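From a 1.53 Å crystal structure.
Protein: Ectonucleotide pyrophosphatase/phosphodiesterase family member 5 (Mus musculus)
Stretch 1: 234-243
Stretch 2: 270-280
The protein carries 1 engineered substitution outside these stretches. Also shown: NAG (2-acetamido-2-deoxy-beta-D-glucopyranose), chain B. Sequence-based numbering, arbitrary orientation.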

# COMPACT_ATOMS: atom_id res chain seq x y z
N ARG A 234 6.48 24.86 0.76
CA ARG A 234 5.63 24.21 1.77
C ARG A 234 6.47 23.21 2.56
O ARG A 234 6.28 21.99 2.47
N VAL A 235 7.40 23.74 3.35
CA VAL A 235 8.32 22.93 4.14
C VAL A 235 8.21 23.33 5.61
O VAL A 235 8.23 24.52 5.95
N ILE A 236 8.14 22.32 6.48
CA ILE A 236 8.27 22.48 7.92
C ILE A 236 9.63 21.93 8.31
O ILE A 236 9.91 20.75 8.08
N GLU A 237 10.49 22.77 8.87
CA GLU A 237 11.86 22.38 9.18
C GLU A 237 11.98 22.20 10.69
O GLU A 237 11.89 23.17 11.45
N LEU A 238 12.18 20.95 11.12
CA LEU A 238 12.07 20.64 12.54
C LEU A 238 13.14 21.35 13.35
O LEU A 238 12.90 21.72 14.50
N ASP A 239 14.33 21.54 12.78
CA ASP A 239 15.38 22.12 13.60
C ASP A 239 15.20 23.62 13.80
O ASP A 239 15.99 24.24 14.53
N ARG A 240 14.14 24.21 13.24
CA ARG A 240 13.73 25.54 13.65
C ARG A 240 13.07 25.54 15.02
O ARG A 240 12.99 26.59 15.67
N TYR A 241 12.61 24.38 15.49
CA TYR A 241 11.86 24.24 16.73
C TYR A 241 12.51 23.32 17.75
O TYR A 241 12.35 23.56 18.95
N LEU A 242 13.20 22.28 17.30
CA LEU A 242 13.65 21.19 18.15
C LEU A 242 15.16 21.06 18.08
O LEU A 242 15.76 21.24 17.01
N ASP A 243 15.75 20.72 19.22
CA ASP A 243 17.15 20.34 19.30
C ASP A 243 17.30 18.90 18.85
O ASP A 243 16.77 17.98 19.48
N ASP A 270 6.16 20.45 23.73
CA ASP A 270 5.82 21.87 23.91
C ASP A 270 6.45 22.74 22.83
O ASP A 270 5.88 23.78 22.46
N ALA A 271 7.64 22.36 22.35
CA ALA A 271 8.30 23.11 21.28
C ALA A 271 7.60 22.91 19.94
O ALA A 271 7.59 23.83 19.12
N LEU A 272 7.02 21.74 19.71
CA LEU A 272 6.50 21.41 18.39
C LEU A 272 4.99 21.61 18.26
O LEU A 272 4.52 22.02 17.19
N ALA A 273 4.23 21.37 19.33
CA ALA A 273 2.78 21.48 19.23
C ALA A 273 2.38 22.93 19.00
O ALA A 273 2.74 23.82 19.78
N GLY A 274 1.63 23.18 17.93
CA GLY A 274 1.21 24.53 17.59
C GLY A 274 2.30 25.41 17.03
O GLY A 274 2.07 26.61 16.84
N ALA A 275 3.46 24.84 16.71
CA ALA A 275 4.58 25.64 16.25
C ALA A 275 4.45 26.03 14.78
O ALA A 275 4.92 27.10 14.37
N HIS A 276 3.83 25.17 13.98
CA HIS A 276 3.61 25.43 12.57
C HIS A 276 2.16 25.12 12.24
O HIS A 276 1.65 24.06 12.66
N PRO A 277 1.45 25.99 11.52
CA PRO A 277 0.01 25.77 11.29
C PRO A 277 -0.30 24.50 10.52
O PRO A 277 -1.42 23.99 10.61
N ASN A 278 0.66 23.98 9.75
CA ASN A 278 0.40 22.82 8.91
C ASN A 278 1.06 21.55 9.44
O ASN A 278 1.14 20.54 8.73
N LEU A 279 1.45 21.56 10.71
CA LEU A 279 1.97 20.37 11.37
C LEU A 279 1.14 20.14 12.63
O LEU A 279 1.21 20.94 13.57
N THR A 280 0.35 19.08 12.64
CA THR A 280 -0.48 18.76 13.79
C THR A 280 0.23 17.71 14.63
O THR A 280 0.47 16.58 14.17

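The two stretches bury 495 Å² between them, and no direct hydrogen bond crosses the contact; it is held by apolar packing, two CH-pi contacts and one bridging water. Stretch 1 enters as a short strand, Val235 to Glu237, in which side chains alternate. Arg234, just before it, makes no contact with stretch 2; its guanidinium is engaged elsewhere in the structure. Val235 (chi1 t) points away and contributes little more than its carbonyl, with O of Val235 4.2 Å from NE2 of His276.

Ile236 points toward stretch 2 and is buried. Its m chi1 sets CG1 of Ile236 almost exactly over the face of the His276 ring, 3.5 Å from the ring centroid and 2° off the normal, a CH-pi contact. With chi2 at 133°, between wells, CD1 of Ile236 reaches on to the backbone O of Asn278 (3.8 Å), and CG2 of Ile236 meets CD2 of Leu279 at 4.1 Å. The imidazole receiving Ile236 is itself fixed within stretch 2: with chi1 t, ND1 of His276 accepts a hydrogen bond from the backbone N of Asn278 (3.0 Å), inside the type I turn from His276 to Leu279. The side chain of Asn278 (chi1 m) also starts toward stretch 1, but ND2 of Asn278 is bonded covalently to C1 of the NAG (1.4 Å), so this turn carries the glycan; O6 of the sugar lies 3.4 Å from CB of Pro277.

Glu237 (chi1 t) points away again, and OE2 of Glu237 lies 2.6 Å from OD1 of Asp239. The chain then passes into a 3-10 segment. Leu238 (m, t) leaves the backbone sideways, yet its end comes nearer, placing CD2 of Leu238 3.9 Å from CD1 of Leu272 and 4.4 Å from CD2 of Leu279. Leu279 (t, p) thus packs against both Ile236 and Leu238. Asp239 and Arg240 take no significant part in the contact.

Tyr241 has the largest covered area of any residue in either stretch, 92 Å². Its CA-to-CB bond points toward stretch 2, and with chi1 at -44° (m) the ring packs against the loop that follows the helix. CB of Ala275 sits over one face, 4.1 Å from the centroid of the Tyr241 ring and 3.7 Å from CD1 of Tyr241, while CD2 of Tyr241 packs against CD1 of Leu272 at 4.0 Å. The hydroxyl extends to the edge of the His276 imidazole, where OH of Tyr241 is 3.6 Å from CD2 of His276. A water completes this end of the contact: it lies only 2.4 Å from Tyr241 OH and donates to O of Ala275 at 2.8 Å, linking the phenol to the opposing backbone.

At the helix end, Ala271 points toward stretch 1, and the small CB of Ala271 lies 3.5 Å from O of Tyr241 and 3.7 Å from CD2 of Leu242. Leu242 (m, t) starts sideways but turns its end inward; CD1 of Leu242 meets CD2 of Leu272 (t, p) at 4.1 Å. Leu272 therefore touches Leu238, Tyr241 and Leu242. Asp243 is out of reach.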

# COMPACT_ATOMS: atom_id res chain seq x y z
CB ARG A 234 4.43 23.54 1.12
CG ARG A 234 3.45 24.52 0.47
CD ARG A 234 2.17 23.82 0.07
NE ARG A 234 2.34 22.78 -0.93
CZ ARG A 234 2.25 22.97 -2.24
NH1 ARG A 234 2.06 24.20 -2.72
NH2 ARG A 234 2.37 21.94 -3.07
CB VAL A 235 9.77 23.08 3.65
CG1 VAL A 235 10.73 22.46 4.61
CG2 VAL A 235 9.92 22.45 2.27
CB ILE A 236 7.15 21.74 8.68
CG1 ILE A 236 5.77 22.20 8.20
CG2 ILE A 236 7.30 21.93 10.18
CD1 ILE A 236 4.85 21.07 7.92
CB GLU A 237 12.85 23.42 8.66
CG GLU A 237 14.27 22.94 8.72
CD GLU A 237 15.26 23.99 8.24
OE1 GLU A 237 14.90 24.81 7.35
OE2 GLU A 237 16.41 24.00 8.74
CB LEU A 238 12.18 19.13 12.77
CG LEU A 238 11.03 18.28 12.20
CD1 LEU A 238 11.22 16.79 12.44
CD2 LEU A 238 9.70 18.73 12.76
CB ASP A 239 16.76 21.77 13.01
CG ASP A 239 17.04 22.42 11.68
OD1 ASP A 239 16.12 23.04 11.09
OD2 ASP A 239 18.19 22.28 11.21
CB ARG A 240 12.76 26.15 12.64
CG ARG A 240 13.40 26.58 11.31
CD ARG A 240 12.45 27.46 10.47
NE ARG A 240 11.67 28.36 11.32
CZ ARG A 240 10.73 29.20 10.91
NH1 ARG A 240 10.42 29.30 9.62
NH2 ARG A 240 10.11 29.96 11.80
CB TYR A 241 10.46 23.68 16.44
CG TYR A 241 9.81 24.34 15.25
CD1 TYR A 241 9.36 25.64 15.33
CD2 TYR A 241 9.69 23.67 14.04
CE1 TYR A 241 8.79 26.27 14.23
CE2 TYR A 241 9.11 24.27 12.95
CZ TYR A 241 8.66 25.58 13.05
OH TYR A 241 8.09 26.17 11.96
CB LEU A 242 13.05 19.84 17.73
CG LEU A 242 11.54 19.62 17.70
CD1 LEU A 242 11.22 18.20 17.20
CD2 LEU A 242 10.96 19.85 19.07
CB ASP A 243 17.61 20.53 20.75
CG ASP A 243 19.05 20.17 20.96
OD1 ASP A 243 19.65 19.48 20.11
OD2 ASP A 243 19.58 20.58 22.03
CB ASP A 270 6.26 22.38 25.28
CG ASP A 270 5.48 21.76 26.41
OD1 ASP A 270 4.43 21.13 26.16
OD2 ASP A 270 5.93 21.92 27.57
CB ALA A 271 9.75 22.67 21.16
CB LEU A 272 6.88 19.97 18.03
CG LEU A 272 6.90 19.65 16.55
CD1 LEU A 272 7.96 20.48 15.81
CD2 LEU A 272 7.17 18.16 16.37
CB ALA A 273 2.11 20.94 20.48
CB ALA A 275 5.88 24.87 16.45
CB HIS A 276 4.55 24.60 11.70
CG HIS A 276 4.57 25.03 10.28
ND1 HIS A 276 3.50 24.82 9.43
CD2 HIS A 276 5.50 25.70 9.56
CE1 HIS A 276 3.78 25.35 8.25
NE2 HIS A 276 4.99 25.88 8.30
CB PRO A 277 -0.41 27.02 10.49
CG PRO A 277 0.87 27.57 9.91
CD PRO A 277 1.93 27.24 10.91
CB ASN A 278 0.86 23.11 7.47
CG ASN A 278 0.10 24.28 6.90
OD1 ASN A 278 0.67 25.34 6.67
ND2 ASN A 278 -1.20 24.10 6.70
CB LEU A 279 3.44 20.52 11.72
CG LEU A 279 4.05 19.26 12.31
CD1 LEU A 279 4.21 18.15 11.26
CD2 LEU A 279 5.38 19.60 12.91
CB THR A 280 -1.87 18.29 13.38
OG1 THR A 280 -2.49 19.29 12.58
CG2 THR A 280 -2.73 18.02 14.61
C1 NAG B . -2.07 25.13 6.20
C2 NAG B . -3.40 24.59 5.73
C3 NAG B . -4.37 25.73 5.39
C4 NAG B . -4.42 26.80 6.48
C5 NAG B . -3.03 27.20 6.92
C6 NAG B . -3.02 28.13 8.11
C7 NAG B . -3.76 22.57 4.35
C8 NAG B . -3.43 21.91 3.04
N2 NAG B . -3.19 23.76 4.55
O3 NAG B . -5.67 25.18 5.23
O4 NAG B . -5.07 27.97 5.94
O5 NAG B . -2.29 26.05 7.31
O6 NAG B . -1.82 28.90 8.07
O7 NAG B . -4.50 22.05 5.17
O HOH W 1 6.58 28.05 12.35